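Local atomic coordinates of mandelate racemase/muconate lactonizing enzyme family protein (Sorangium cellulosum, PDB entry 3S5S), a protein that belongs to the mandelate racemase/muconate lactonizing enzyme family of the enolase superfamily, pairing an N-terminal alpha/beta domain with a modified TIM barrel. Residues Asp44-Phe49 / Asp113-Arg118; Leu37-Glu41 / Ala106-Ile111; Thr136-Thr142 / Phe160-Lys166; Ala189-Gly195 / Ala216-Glu222; Ile17-Phe23 / Leu328-Pro334. One frame throughout, in Å; residues are numbered along the deposited sequence.

In the fold
From the N terminus, strand 7-25 leads off with residues 17-23, whose partner in contact 5 lies about 300 residues on; that long loop encloses the other four contacts. Contacts 1 and 2 close next, contact 1 from strand 47-52 and contact 2 from strand 28-42, both to helix 101-117; their segments alternate along the chain, so the two loops cross, and they touch. Contacts 3 and 4 then follow in series as two beta-alpha-beta units of the barrel, sharing a sheet through strands 162-166 and 190-194. Their centres lie about 9 Å apart, across the chain's centre from contacts 1 and 2. Contact 5 ties the N-terminal sheet to the barrel, touching contact 3.

Contact 1: residues Asp44-Phe49 / Asp113-Arg118; sequences DGTLGF and DALTKR
Arg-118 meets Asp-44 in the one salt bridge between residues 44-49 and the C-terminal part of helix 101-117 with the residue after it. Arg-118 NE gives a 2.7 Å bond to Asp-44 OD2, on the syn side of the carboxylate and 8° out of the guanidinium plane, and NH2 adds a weak bond to the same oxygen. The other oxygen, OD1, closes an Asx turn by accepting from Thr-46 N, and also takes the Thr-46 hydroxyl, both from one face of the carboxylate. At the inner end Asp-113 reaches strand 47-49 with CG anti to its own N (chi1 -179°); Phe-49 N uses the anti lone pair of Asp-113 OD2 at 2.9 Å, while Lys-117 NZ, in an ion pair within 113-118, comes to OD2 from above the carboxylate plane. Bent at chi3, the lysine also donates from NZ to Leu-47 O over 2.8 Å.

Apolar contact fills the middle. Ala-114 CB sits 3.7 Å from Gly-48 CA, an approach that leaves no room for a side chain on the glycine. The Thr-46 and Lys-117 side chains slide past each other in opposite directions, Thr-46 CG2 lying 3.8 Å from Lys-117 CD. His-355 binds both Asp-113 OD1 and Phe-49 O, joining this corner to the C-terminal part of the chain. The two donors on OD2 would favour a charged Asp-113 carboxylate.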
# COMPACT_ATOMS: atom_id res chain seq x y z
N ASP A 44 -6.85 16.96 21.02
CA ASP A 44 -7.94 16.47 21.87
C ASP A 44 -7.40 15.71 23.07
O ASP A 44 -8.19 15.28 23.91
CB ASP A 44 -8.90 15.58 21.08
CG ASP A 44 -8.26 14.25 20.62
OD1 ASP A 44 -7.09 13.99 20.94
OD2 ASP A 44 -8.91 13.44 19.94
N GLY A 45 -6.08 15.52 23.16
CA GLY A 45 -5.45 14.89 24.35
C GLY A 45 -5.00 13.45 24.12
O GLY A 45 -4.34 12.86 25.00
N THR A 46 -5.33 12.87 22.95
CA THR A 46 -4.93 11.51 22.61
C THR A 46 -3.40 11.40 22.61
O THR A 46 -2.70 12.19 21.98
CB THR A 46 -5.39 11.11 21.18
OG1 THR A 46 -6.76 11.44 21.01
CG2 THR A 46 -5.27 9.60 20.97
N LEU A 47 -2.88 10.38 23.27
CA LEU A 47 -1.42 10.13 23.19
C LEU A 47 -1.17 8.98 22.25
O LEU A 47 -1.90 7.99 22.27
CB LEU A 47 -0.82 9.86 24.56
CG LEU A 47 -1.20 10.94 25.57
CD1 LEU A 47 -0.94 10.48 26.99
CD2 LEU A 47 -0.43 12.20 25.29
N GLY A 48 -0.17 9.12 21.40
CA GLY A 48 0.22 8.00 20.53
C GLY A 48 1.69 7.76 20.84
O GLY A 48 2.45 8.71 21.15
N PHE A 49 2.08 6.48 20.77
CA PHE A 49 3.40 6.02 21.19
C PHE A 49 4.17 5.32 20.09
O PHE A 49 3.62 4.50 19.40
CB PHE A 49 3.24 5.09 22.38
CG PHE A 49 2.61 5.76 23.55
CD1 PHE A 49 3.34 6.67 24.34
CD2 PHE A 49 1.29 5.48 23.90
CE1 PHE A 49 2.77 7.33 25.44
CE2 PHE A 49 0.69 6.12 24.98
CZ PHE A 49 1.43 7.05 25.77
N ASP A 113 -0.79 5.22 15.84
CA ASP A 113 -1.29 4.74 17.14
C ASP A 113 -2.35 5.73 17.67
O ASP A 113 -3.46 5.30 18.04
CB ASP A 113 -0.14 4.56 18.13
CG ASP A 113 -0.61 4.04 19.48
OD1 ASP A 113 -1.47 3.08 19.53
OD2 ASP A 113 -0.10 4.60 20.50
N ALA A 114 -2.05 7.03 17.62
CA ALA A 114 -3.00 8.03 18.13
C ALA A 114 -4.22 8.09 17.24
O ALA A 114 -5.36 8.12 17.71
CB ALA A 114 -2.33 9.50 18.30
N LEU A 115 -3.99 8.17 15.94
CA LEU A 115 -5.12 8.19 15.00
C LEU A 115 -6.13 7.03 15.26
O LEU A 115 -7.32 7.25 15.33
CB LEU A 115 -4.63 8.18 13.56
CG LEU A 115 -5.77 8.45 12.55
CD1 LEU A 115 -6.26 9.94 12.58
CD2 LEU A 115 -5.35 8.00 11.11
N THR A 116 -5.64 5.81 15.42
CA THR A 116 -6.53 4.64 15.52
C THR A 116 -7.11 4.50 16.90
O THR A 116 -8.29 4.19 17.04
CB THR A 116 -5.84 3.31 15.08
OG1 THR A 116 -4.60 3.12 15.78
CG2 THR A 116 -5.55 3.38 13.59
N LYS A 117 -6.31 4.75 17.93
CA LYS A 117 -6.83 4.56 19.25
C LYS A 117 -8.01 5.50 19.54
O LYS A 117 -8.97 5.07 20.16
CB LYS A 117 -5.70 4.62 20.29
CG LYS A 117 -5.75 5.73 21.29
CD LYS A 117 -4.37 6.06 21.92
CE LYS A 117 -3.51 4.84 22.21
NZ LYS A 117 -2.10 5.22 22.45
N ARG A 118 -7.96 6.76 19.10
CA ARG A 118 -9.03 7.71 19.42
C ARG A 118 -10.27 7.34 18.62
O ARG A 118 -11.37 7.82 18.90
CB ARG A 118 -8.63 9.17 19.12
CG ARG A 118 -8.54 9.48 17.59
CD ARG A 118 -8.06 10.90 17.27
NE ARG A 118 -9.01 11.89 17.77
CZ ARG A 118 -10.07 12.31 17.09
NH1 ARG A 118 -10.30 11.84 15.87
NH2 ARG A 118 -10.88 13.21 17.64

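Contact 2: residues Leu37-Glu41 / Ala106-Ile111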
# COMPACT_ATOMS: atom_id res chain seq x y z
N LEU A 37 11.74 6.48 23.04
CA LEU A 37 10.29 6.50 23.09
C LEU A 37 9.84 7.89 22.63
O LEU A 37 10.29 8.94 23.18
CB LEU A 37 9.78 6.21 24.52
CG LEU A 37 8.27 6.38 24.72
CD1 LEU A 37 7.50 5.30 24.03
CD2 LEU A 37 7.94 6.48 26.19
N VAL A 38 8.99 7.86 21.60
CA VAL A 38 8.37 9.04 21.00
C VAL A 38 6.91 9.02 21.36
O VAL A 38 6.22 8.01 21.16
CB VAL A 38 8.53 9.06 19.48
CG1 VAL A 38 7.75 10.18 18.88
CG2 VAL A 38 9.99 9.21 19.11
N THR A 39 6.45 10.14 21.91
CA THR A 39 5.05 10.33 22.26
C THR A 39 4.55 11.49 21.41
O THR A 39 5.13 12.57 21.38
CB THR A 39 4.85 10.73 23.76
OG1 THR A 39 5.57 9.83 24.62
CG2 THR A 39 3.38 10.68 24.17
N VAL A 40 3.44 11.25 20.73
CA VAL A 40 2.75 12.29 19.99
C VAL A 40 1.47 12.56 20.78
O VAL A 40 0.78 11.62 21.17
CB VAL A 40 2.46 11.75 18.56
CG1 VAL A 40 1.25 12.41 17.95
CG2 VAL A 40 3.70 11.89 17.68
N GLU A 41 1.19 13.83 21.08
CA GLU A 41 -0.05 14.21 21.73
C GLU A 41 -0.90 15.05 20.78
O GLU A 41 -0.43 16.08 20.28
CB GLU A 41 0.23 15.02 23.02
CG GLU A 41 -1.05 15.52 23.71
CD GLU A 41 -0.79 16.39 24.96
OE1 GLU A 41 0.35 16.42 25.46
OE2 GLU A 41 -1.74 17.03 25.47
N ALA A 106 9.36 5.50 14.44
CA ALA A 106 8.86 5.93 15.73
C ALA A 106 7.72 6.94 15.61
O ALA A 106 6.68 6.80 16.29
CB ALA A 106 9.99 6.54 16.54
N ILE A 107 7.93 7.94 14.75
CA ILE A 107 7.01 9.03 14.57
C ILE A 107 5.74 8.56 13.89
O ILE A 107 4.65 8.76 14.41
CB ILE A 107 7.68 10.20 13.79
CG1 ILE A 107 8.76 10.87 14.67
CG2 ILE A 107 6.65 11.16 13.37
CD1 ILE A 107 9.68 11.89 14.00
N GLU A 108 5.87 7.92 12.73
CA GLU A 108 4.70 7.38 12.03
C GLU A 108 3.97 6.35 12.89
O GLU A 108 2.74 6.27 12.89
CB GLU A 108 5.13 6.63 10.79
CG GLU A 108 5.71 7.43 9.69
CD GLU A 108 5.91 6.55 8.50
OE1 GLU A 108 5.08 5.63 8.28
OE2 GLU A 108 6.90 6.75 7.79
N THR A 109 4.72 5.55 13.63
CA THR A 109 4.04 4.63 14.54
C THR A 109 3.20 5.34 15.62
O THR A 109 2.08 4.97 15.83
CB THR A 109 5.00 3.61 15.16
OG1 THR A 109 5.58 2.86 14.08
CG2 THR A 109 4.25 2.70 16.13
N ALA A 110 3.74 6.37 16.25
CA ALA A 110 3.05 7.17 17.27
C ALA A 110 1.82 7.91 16.68
O ALA A 110 0.75 7.97 17.31
CB ALA A 110 4.02 8.16 17.89
N ILE A 111 1.96 8.48 15.50
CA ILE A 111 0.82 9.10 14.82
C ILE A 111 -0.31 8.07 14.53
O ILE A 111 -1.46 8.27 14.96
CB ILE A 111 1.26 9.78 13.51
CG1 ILE A 111 2.18 10.95 13.84
CG2 ILE A 111 0.03 10.23 12.63
CD1 ILE A 111 2.76 11.63 12.54
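Strand 37-41 runs over helix 106-111 at 41° between their directions, the axes approaching to 7.7 Å, with Val-38 opposite Ala-106 and Val-40 opposite Ala-110. Both valines point toward the helix and lay one methyl on an alanine: Val-38 CG2 is 3.7 Å from Ala-106 CB, and Val-40 CG2 is equally far from Ala-110 CB. Val-38 holds CG1 anti to its backbone N (chi1 173°), which directs this second methyl to Ile-107 CG1, 4.4 Å away, and to Ala-110 CB. Ala-110 also rests its methyl beneath the strand backbone, its CB 3.9 Å from Val-38 O. One turn beyond Ile-107, Ile-111 brings CG1 to 4.2 Å from Val-40 CG2.

Here the helix of the N-terminal domain lies on its antiparallel sheet. Val-10 of the adjoining strand 7-25 touches both valines, and the isoleucines pass on to helix 85-96 through Leu-92, Trp-85 and Val-88. The small alanine methyls probably allow the 7.7 Å approach. With every touching residue buried and no hydrogen bond between the segments, the contact is held by apolar packing.

Contact 3: residues Thr136-Thr142 / Phe160-Lys166; sequences TDITITT and FRALKVK
Ile-138, Thr-139 and Ile-140 pair in parallel with Leu-163, Lys-164 and Val-165, and the backbone carries most of the polar bonding. Lys-164 N gives to Ile-138 O at 3.0 Å, then Lys-164 O takes Ile-140 N in a bond of 2.7 Å lying nearly along the C=O axis, and Lys-166 N continues the ladder to Ile-140 O. The first rung, Ile-138 N to Ala-162 O, is weak. The Thr-139 hydroxyl makes a weak second bond to Lys-164 O, and Thr-139 CA makes a CA-H...O contact with the same oxygen.

This is a beta-alpha-beta unit: helix 146-158 makes the crossover and covers the isoleucine face through Ala-148, Ala-152 and Ala-155, as expected for the first strands of an enolase-type barrel.

On that face the apolar contacts begin with Phe-160. Ile-138 CG2 stands 3.5 Å above its ring plane, displaced toward the rim, the isoleucine crossing the phenylalanine at about a right angle. With CG1 anti to the backbone N (chi1 -166°), CG2 is left between N and the carbonyl carbon, and this Ile-138 methyl also lies beside Leu-163 CD2, 3.6 Å off. Next along, Ile-140 CD1 meets Leu-163 CD1 at 4.1 Å.

The opposite face carries Thr-139 and the lysines. Lys-164 stretches out, CG anti to its N (chi1 173°), and NZ forms salt bridges to Asp-323, Asp-194 and Glu-222. Lys-166, bent at chi2, passes its CE 3.9 Å from Thr-139 OG1, and its NZ bonds weakly to Asn-196.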
# COMPACT_ATOMS: atom_id res chain seq x y z
N THR A 136 5.98 -17.11 15.84
CA THR A 136 7.36 -16.57 15.67
C THR A 136 8.46 -17.62 15.70
O THR A 136 8.35 -18.60 16.41
CB THR A 136 7.67 -15.37 16.68
OG1 THR A 136 8.90 -14.72 16.31
CG2 THR A 136 7.63 -15.79 18.15
N ASP A 137 9.50 -17.43 14.91
CA ASP A 137 10.74 -18.17 15.14
C ASP A 137 11.45 -17.57 16.36
O ASP A 137 10.98 -16.57 16.93
CB ASP A 137 11.66 -18.15 13.89
CG ASP A 137 12.24 -16.77 13.59
OD1 ASP A 137 12.53 -15.98 14.50
OD2 ASP A 137 12.45 -16.48 12.41
N ILE A 138 12.56 -18.17 16.77
CA ILE A 138 13.39 -17.62 17.81
C ILE A 138 14.82 -17.82 17.40
O ILE A 138 15.15 -18.72 16.62
CB ILE A 138 13.15 -18.27 19.21
CG1 ILE A 138 13.81 -17.43 20.35
CG2 ILE A 138 13.60 -19.76 19.21
CD1 ILE A 138 13.76 -18.08 21.78
N THR A 139 15.68 -16.96 17.91
CA THR A 139 16.96 -16.83 17.30
C THR A 139 18.05 -17.37 18.20
O THR A 139 18.03 -17.20 19.39
CB THR A 139 17.16 -15.38 16.74
OG1 THR A 139 18.55 -15.10 16.59
CG2 THR A 139 16.55 -14.37 17.62
N ILE A 140 18.95 -18.11 17.59
CA ILE A 140 20.11 -18.64 18.28
C ILE A 140 21.32 -17.83 17.87
O ILE A 140 21.86 -17.95 16.75
CB ILE A 140 20.28 -20.10 18.02
CG1 ILE A 140 19.09 -20.84 18.64
CG2 ILE A 140 21.59 -20.58 18.65
CD1 ILE A 140 18.94 -22.27 18.22
N THR A 141 21.71 -16.96 18.80
CA THR A 141 22.66 -15.89 18.54
C THR A 141 24.09 -16.34 18.81
O THR A 141 24.28 -17.32 19.54
CB THR A 141 22.30 -14.63 19.36
OG1 THR A 141 23.05 -13.53 18.86
CG2 THR A 141 22.56 -14.82 20.87
N THR A 142 25.07 -15.65 18.22
CA THR A 142 26.48 -16.12 18.20
C THR A 142 27.07 -16.47 19.56
O THR A 142 26.75 -15.85 20.58
CB THR A 142 27.48 -15.14 17.46
OG1 THR A 142 27.19 -13.76 17.76
CG2 THR A 142 27.45 -15.39 15.94
N PHE A 160 9.02 -24.11 19.68
CA PHE A 160 9.51 -23.36 18.53
C PHE A 160 9.90 -24.34 17.46
O PHE A 160 10.86 -25.09 17.64
CB PHE A 160 10.68 -22.41 18.90
CG PHE A 160 10.26 -21.19 19.69
CD1 PHE A 160 10.00 -20.01 19.06
CD2 PHE A 160 10.14 -21.25 21.07
CE1 PHE A 160 9.62 -18.89 19.78
CE2 PHE A 160 9.77 -20.14 21.79
CZ PHE A 160 9.52 -18.94 21.15
N ARG A 161 9.16 -24.31 16.35
CA ARG A 161 9.39 -25.15 15.18
C ARG A 161 10.28 -24.43 14.15
O ARG A 161 10.73 -25.05 13.17
CB ARG A 161 8.06 -25.53 14.52
CG ARG A 161 7.17 -26.55 15.35
CD ARG A 161 7.23 -27.97 14.72
NE ARG A 161 6.80 -29.03 15.63
CZ ARG A 161 7.26 -30.28 15.60
NH1 ARG A 161 8.18 -30.63 14.69
NH2 ARG A 161 6.82 -31.19 16.47
N ALA A 162 10.57 -23.15 14.38
CA ALA A 162 11.45 -22.44 13.46
C ALA A 162 12.57 -21.78 14.25
O ALA A 162 12.32 -21.07 15.22
CB ALA A 162 10.69 -21.44 12.63
N LEU A 163 13.81 -22.05 13.84
CA LEU A 163 14.96 -21.43 14.48
C LEU A 163 15.80 -20.65 13.49
O LEU A 163 16.17 -21.18 12.43
CB LEU A 163 15.82 -22.50 15.12
CG LEU A 163 15.07 -23.43 16.06
CD1 LEU A 163 16.00 -24.51 16.45
CD2 LEU A 163 14.53 -22.66 17.27
N LYS A 164 16.10 -19.41 13.85
CA LYS A 164 16.98 -18.53 13.11
C LYS A 164 18.36 -18.57 13.75
O LYS A 164 18.55 -18.17 14.91
CB LYS A 164 16.41 -17.12 13.15
CG LYS A 164 17.29 -16.02 12.55
CD LYS A 164 16.36 -14.90 12.10
CE LYS A 164 17.05 -13.56 11.89
NZ LYS A 164 16.29 -12.67 10.92
N VAL A 165 19.34 -19.02 13.00
CA VAL A 165 20.67 -19.16 13.56
C VAL A 165 21.51 -18.03 13.00
O VAL A 165 21.65 -17.91 11.79
CB VAL A 165 21.26 -20.57 13.22
CG1 VAL A 165 22.71 -20.68 13.65
CG2 VAL A 165 20.42 -21.66 13.85
N LYS A 166 22.05 -17.17 13.87
CA LYS A 166 22.97 -16.14 13.39
C LYS A 166 24.25 -16.83 12.95
O LYS A 166 24.59 -17.89 13.48
CB LYS A 166 23.23 -15.02 14.41
CG LYS A 166 21.97 -14.17 14.76
CD LYS A 166 21.66 -13.03 13.80
CE LYS A 166 20.18 -12.67 13.95
NZ LYS A 166 19.69 -11.38 13.33

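Contact 4: residues Ala189-Gly195 / Ala216-Glu222; sequences ASLILDG and ADVALLE
Ile-192 and Leu-220 lie side by side in the closely packed part of this parallel pair, Ile-192 CG1 resting 3.7 Å from Leu-220 CB. Farther along the same face Asp-194 and Glu-222 stack their carboxylates, planes 14° apart, with Asp-194 OD2 and Glu-222 OE2 at 3.2 Å. Two acceptors so near would be expected to repel; Lys-164 NZ, salt-bridged to both oxygens, probably offsets this, while Asn-269 binds Glu-222 OE1. Each acid has its CG anti to its backbone N, and Glu-222 continues extended (chi2 169°), which carries its carboxylate alongside that of Asp-194.

The strands form a beta-alpha-beta unit of the barrel, crossing over through helix 201-213, and their register slips by one residue at a beta bulge between Leu-191 and Ile-192. There Leu-191 O takes Ala-219 N at 2.8 Å and, weakly, Leu-220 N. Beyond the bulge Leu-193 N bonds to Leu-220 O, Glu-222 N to Leu-193 O, and Gly-195 N to Glu-222 O in a nearly straight bond (170° at the hydrogen).

Between the two segments the contacts on the helix-facing side are longer: Leu-191 CD1 meets Ala-216 CB at 4.2 Å and Leu-193 CG lies 4.4 Å from Val-218 CG1. Ile-179, Ile-182 and Val-208 of the flanking helices also touch leucines here. At the exposed end, Asp-217 centres an inverse gamma turn; Ser-190 OG donates to Asp-217 OD2 over 3.1 Å, from above the carboxylate plane.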
# COMPACT_ATOMS: atom_id res chain seq x y z
N ALA A 189 12.92 -29.05 13.94
CA ALA A 189 12.94 -27.60 13.68
C ALA A 189 13.49 -27.19 12.31
O ALA A 189 14.53 -27.66 11.84
CB ALA A 189 13.62 -26.86 14.79
N SER A 190 12.71 -26.35 11.66
CA SER A 190 13.09 -25.65 10.44
C SER A 190 14.22 -24.67 10.79
O SER A 190 14.23 -24.08 11.88
CB SER A 190 11.87 -24.83 10.04
OG SER A 190 11.53 -25.05 8.69
N LEU A 191 15.16 -24.46 9.86
CA LEU A 191 16.24 -23.48 10.12
C LEU A 191 16.28 -22.26 9.18
O LEU A 191 16.10 -22.38 7.98
CB LEU A 191 17.58 -24.17 10.11
CG LEU A 191 17.82 -25.27 11.17
CD1 LEU A 191 19.23 -25.71 11.05
CD2 LEU A 191 17.49 -24.87 12.66
N ILE A 192 16.48 -21.09 9.75
CA ILE A 192 16.90 -19.92 9.00
C ILE A 192 18.39 -19.59 9.35
O ILE A 192 18.73 -19.26 10.51
CB ILE A 192 16.02 -18.69 9.31
CG1 ILE A 192 14.65 -18.82 8.66
CG2 ILE A 192 16.66 -17.41 8.79
CD1 ILE A 192 13.56 -18.18 9.48
N LEU A 193 19.27 -19.67 8.37
CA LEU A 193 20.63 -19.20 8.54
C LEU A 193 20.69 -17.73 8.12
O LEU A 193 20.51 -17.39 6.94
CB LEU A 193 21.61 -20.08 7.75
CG LEU A 193 21.41 -21.61 7.80
CD1 LEU A 193 22.50 -22.33 7.05
CD2 LEU A 193 21.39 -22.18 9.21
N ASP A 194 20.87 -16.86 9.12
CA ASP A 194 21.00 -15.42 8.91
C ASP A 194 22.48 -15.04 8.93
O ASP A 194 23.16 -15.28 9.92
CB ASP A 194 20.25 -14.66 10.01
CG ASP A 194 20.05 -13.17 9.69
OD1 ASP A 194 20.75 -12.61 8.81
OD2 ASP A 194 19.16 -12.53 10.32
N GLY A 195 22.96 -14.43 7.85
CA GLY A 195 24.37 -14.07 7.70
C GLY A 195 24.62 -12.62 8.05
O GLY A 195 25.74 -12.21 8.32
N ALA A 216 19.00 -31.56 8.00
CA ALA A 216 18.31 -30.35 8.48
C ALA A 216 17.45 -29.74 7.38
O ALA A 216 17.85 -29.67 6.19
CB ALA A 216 19.30 -29.33 9.02
N ASP A 217 16.26 -29.32 7.78
CA ASP A 217 15.39 -28.61 6.89
C ASP A 217 15.77 -27.11 7.01
O ASP A 217 15.24 -26.37 7.85
CB ASP A 217 13.94 -28.97 7.24
CG ASP A 217 12.90 -28.06 6.61
OD1 ASP A 217 13.02 -27.65 5.44
OD2 ASP A 217 11.92 -27.75 7.32
N VAL A 218 16.71 -26.69 6.18
CA VAL A 218 17.02 -25.27 6.03
C VAL A 218 15.89 -24.65 5.21
O VAL A 218 15.72 -24.95 4.05
CB VAL A 218 18.41 -25.02 5.31
CG1 VAL A 218 18.62 -23.51 5.02
CG2 VAL A 218 19.54 -25.57 6.14
N ALA A 219 15.10 -23.82 5.85
CA ALA A 219 13.93 -23.24 5.21
C ALA A 219 14.25 -21.91 4.51
O ALA A 219 13.50 -21.47 3.63
CB ALA A 219 12.83 -23.06 6.24
N LEU A 220 15.35 -21.27 4.90
CA LEU A 220 15.69 -19.97 4.35
C LEU A 220 17.16 -19.64 4.59
O LEU A 220 17.67 -19.90 5.68
CB LEU A 220 14.80 -18.90 5.00
CG LEU A 220 14.87 -17.47 4.50
CD1 LEU A 220 14.33 -17.36 3.08
CD2 LEU A 220 14.10 -16.54 5.46
N LEU A 221 17.83 -19.09 3.57
CA LEU A 221 19.12 -18.46 3.78
C LEU A 221 18.99 -16.95 3.69
O LEU A 221 18.85 -16.40 2.61
CB LEU A 221 20.10 -18.93 2.73
CG LEU A 221 21.48 -18.29 2.69
CD1 LEU A 221 22.36 -18.59 3.91
CD2 LEU A 221 22.15 -18.83 1.47
N GLU A 222 19.10 -16.28 4.83
CA GLU A 222 18.90 -14.86 4.90
C GLU A 222 20.14 -13.96 4.69
O GLU A 222 21.14 -14.07 5.43
CB GLU A 222 18.29 -14.51 6.25
CG GLU A 222 18.00 -13.06 6.32
CD GLU A 222 17.19 -12.72 7.48
OE1 GLU A 222 16.85 -11.55 7.58
OE2 GLU A 222 16.89 -13.61 8.29

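Contact 5: residues Ile17-Phe23 / Leu328-Pro334; sequences IPLHEPF and LFLAENP
The corner that strand 7-25 turns at His-20 and Glu-21 meets the loop after barrel strand 319-322, and Leu-19 and Leu-330 form a single backbone bridge there. Ala-331 N donates to Pro-18 O at 2.8 Å from above the carbonyl plane, and His-20 N to Phe-329 O at 3.0 Å. Beyond the corner Phe-23 points its edge at the face of Phe-329, a tilted edge-to-face pair, planes at 58°; CE1 of Phe-23 stands 3.7 Å above the Phe-329 ring plane, over its centre. Thr-139 of the barrel touches both rings.

His-20, with CG anti to the carbonyl carbon (chi1 -59°), swings its ring over the loop, where Ala-331 CA makes a CH-pi contact with one face, 4.1 Å from the His-20 ring centroid. At the other end Ile-17 CD1 reaches to 3.8 Å from CD of the Pro-334 ring, while Ile-17 CG2 lies 3.5 Å from Glu-332 O. Pro-18 CB also touches Ala-331 CB.

Two backbone bonds join these distant parts of the chain, and the buried aromatic pair adds an apolar seam between N-terminal domain and barrel, while His-20 lies at the exposed end.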
# COMPACT_ATOMS: atom_id res chain seq x y z
N ILE A 17 16.67 -0.45 27.58
CA ILE A 17 16.30 -1.72 28.19
C ILE A 17 17.43 -2.76 28.17
O ILE A 17 17.98 -3.06 27.10
CB ILE A 17 15.10 -2.32 27.51
CG1 ILE A 17 14.06 -1.24 27.24
CG2 ILE A 17 14.52 -3.44 28.39
CD1 ILE A 17 12.92 -1.67 26.33
N PRO A 18 17.76 -3.33 29.34
CA PRO A 18 18.79 -4.34 29.40
C PRO A 18 18.43 -5.60 28.58
O PRO A 18 17.26 -5.99 28.50
CB PRO A 18 18.86 -4.69 30.89
CG PRO A 18 18.15 -3.62 31.60
CD PRO A 18 17.13 -3.12 30.65
N LEU A 19 19.45 -6.17 27.94
CA LEU A 19 19.40 -7.48 27.32
C LEU A 19 19.94 -8.45 28.37
O LEU A 19 20.84 -8.06 29.15
CB LEU A 19 20.26 -7.49 26.05
CG LEU A 19 19.83 -6.50 24.93
CD1 LEU A 19 20.78 -6.48 23.76
CD2 LEU A 19 18.44 -6.82 24.43
N HIS A 20 19.41 -9.67 28.45
CA HIS A 20 19.91 -10.66 29.44
C HIS A 20 21.41 -10.87 29.20
O HIS A 20 22.30 -10.56 30.04
CB HIS A 20 19.21 -12.01 29.28
CG HIS A 20 17.72 -11.97 29.44
ND1 HIS A 20 17.10 -12.09 30.67
CD2 HIS A 20 16.72 -11.89 28.53
CE1 HIS A 20 15.78 -12.05 30.51
NE2 HIS A 20 15.53 -11.94 29.21
N GLU A 21 21.66 -11.42 28.01
CA GLU A 21 22.96 -11.56 27.39
C GLU A 21 22.94 -10.54 26.22
O GLU A 21 21.87 -10.22 25.72
CB GLU A 21 23.13 -13.03 26.91
CG GLU A 21 22.16 -13.39 25.74
CD GLU A 21 21.46 -14.75 25.88
OE1 GLU A 21 22.11 -15.78 25.54
OE2 GLU A 21 20.26 -14.78 26.28
N PRO A 22 24.11 -9.98 25.83
CA PRO A 22 24.25 -9.27 24.55
C PRO A 22 23.63 -10.03 23.34
O PRO A 22 23.65 -11.27 23.33
CB PRO A 22 25.77 -9.14 24.37
CG PRO A 22 26.41 -9.62 25.70
CD PRO A 22 25.31 -9.81 26.69
N PHE A 23 23.09 -9.28 22.37
CA PHE A 23 22.48 -9.83 21.15
C PHE A 23 23.55 -9.77 20.03
O PHE A 23 23.73 -8.73 19.39
CB PHE A 23 21.22 -8.99 20.77
CG PHE A 23 20.20 -9.68 19.86
CD1 PHE A 23 18.93 -10.02 20.33
CD2 PHE A 23 20.48 -9.94 18.51
CE1 PHE A 23 17.95 -10.63 19.47
CE2 PHE A 23 19.52 -10.55 17.65
CZ PHE A 23 18.25 -10.90 18.13
N LEU A 328 11.70 -11.46 23.95
CA LEU A 328 12.25 -12.58 24.70
C LEU A 328 13.65 -12.33 25.20
O LEU A 328 14.08 -13.03 26.12
CB LEU A 328 12.17 -13.91 23.93
CG LEU A 328 10.81 -14.33 23.33
CD1 LEU A 328 10.89 -15.64 22.53
CD2 LEU A 328 9.76 -14.42 24.39
N PHE A 329 14.35 -11.35 24.64
CA PHE A 329 15.79 -11.12 24.94
C PHE A 329 16.06 -9.96 25.92
O PHE A 329 17.22 -9.68 26.33
CB PHE A 329 16.56 -10.86 23.64
CG PHE A 329 16.73 -12.07 22.81
CD1 PHE A 329 15.74 -12.46 21.94
CD2 PHE A 329 17.86 -12.83 22.92
CE1 PHE A 329 15.89 -13.61 21.18
CE2 PHE A 329 18.02 -14.00 22.15
CZ PHE A 329 17.03 -14.39 21.29
N LEU A 330 14.97 -9.28 26.28
CA LEU A 330 15.01 -8.11 27.14
C LEU A 330 14.70 -8.48 28.58
O LEU A 330 13.70 -9.18 28.87
CB LEU A 330 14.01 -7.07 26.64
CG LEU A 330 14.20 -6.61 25.19
CD1 LEU A 330 13.15 -5.58 24.86
CD2 LEU A 330 15.57 -6.01 24.94
N ALA A 331 15.55 -7.97 29.47
CA ALA A 331 15.51 -8.27 30.89
C ALA A 331 14.38 -7.54 31.57
O ALA A 331 14.11 -7.78 32.74
CB ALA A 331 16.83 -7.88 31.53
N GLU A 332 13.75 -6.61 30.88
CA GLU A 332 12.60 -5.90 31.43
C GLU A 332 11.62 -5.61 30.34
O GLU A 332 11.95 -5.66 29.17
CB GLU A 332 13.00 -4.54 32.01
CG GLU A 332 13.55 -4.60 33.36
CD GLU A 332 14.68 -3.59 33.57
OE1 GLU A 332 14.68 -2.51 32.90
OE2 GLU A 332 15.56 -3.90 34.41
N ASN A 333 10.41 -5.26 30.75
CA ASN A 333 9.35 -4.84 29.86
C ASN A 333 8.77 -3.61 30.49
O ASN A 333 7.97 -3.71 31.44
CB ASN A 333 8.27 -5.92 29.73
CG ASN A 333 7.11 -5.48 28.85
OD1 ASN A 333 7.04 -4.32 28.47
ND2 ASN A 333 6.21 -6.39 28.51
N PRO A 334 9.18 -2.43 30.02
CA PRO A 334 8.65 -1.19 30.63
C PRO A 334 7.26 -0.78 30.10
O PRO A 334 6.85 0.37 30.29
CB PRO A 334 9.68 -0.13 30.25
CG PRO A 334 10.25 -0.60 28.97
CD PRO A 334 10.25 -2.14 29.05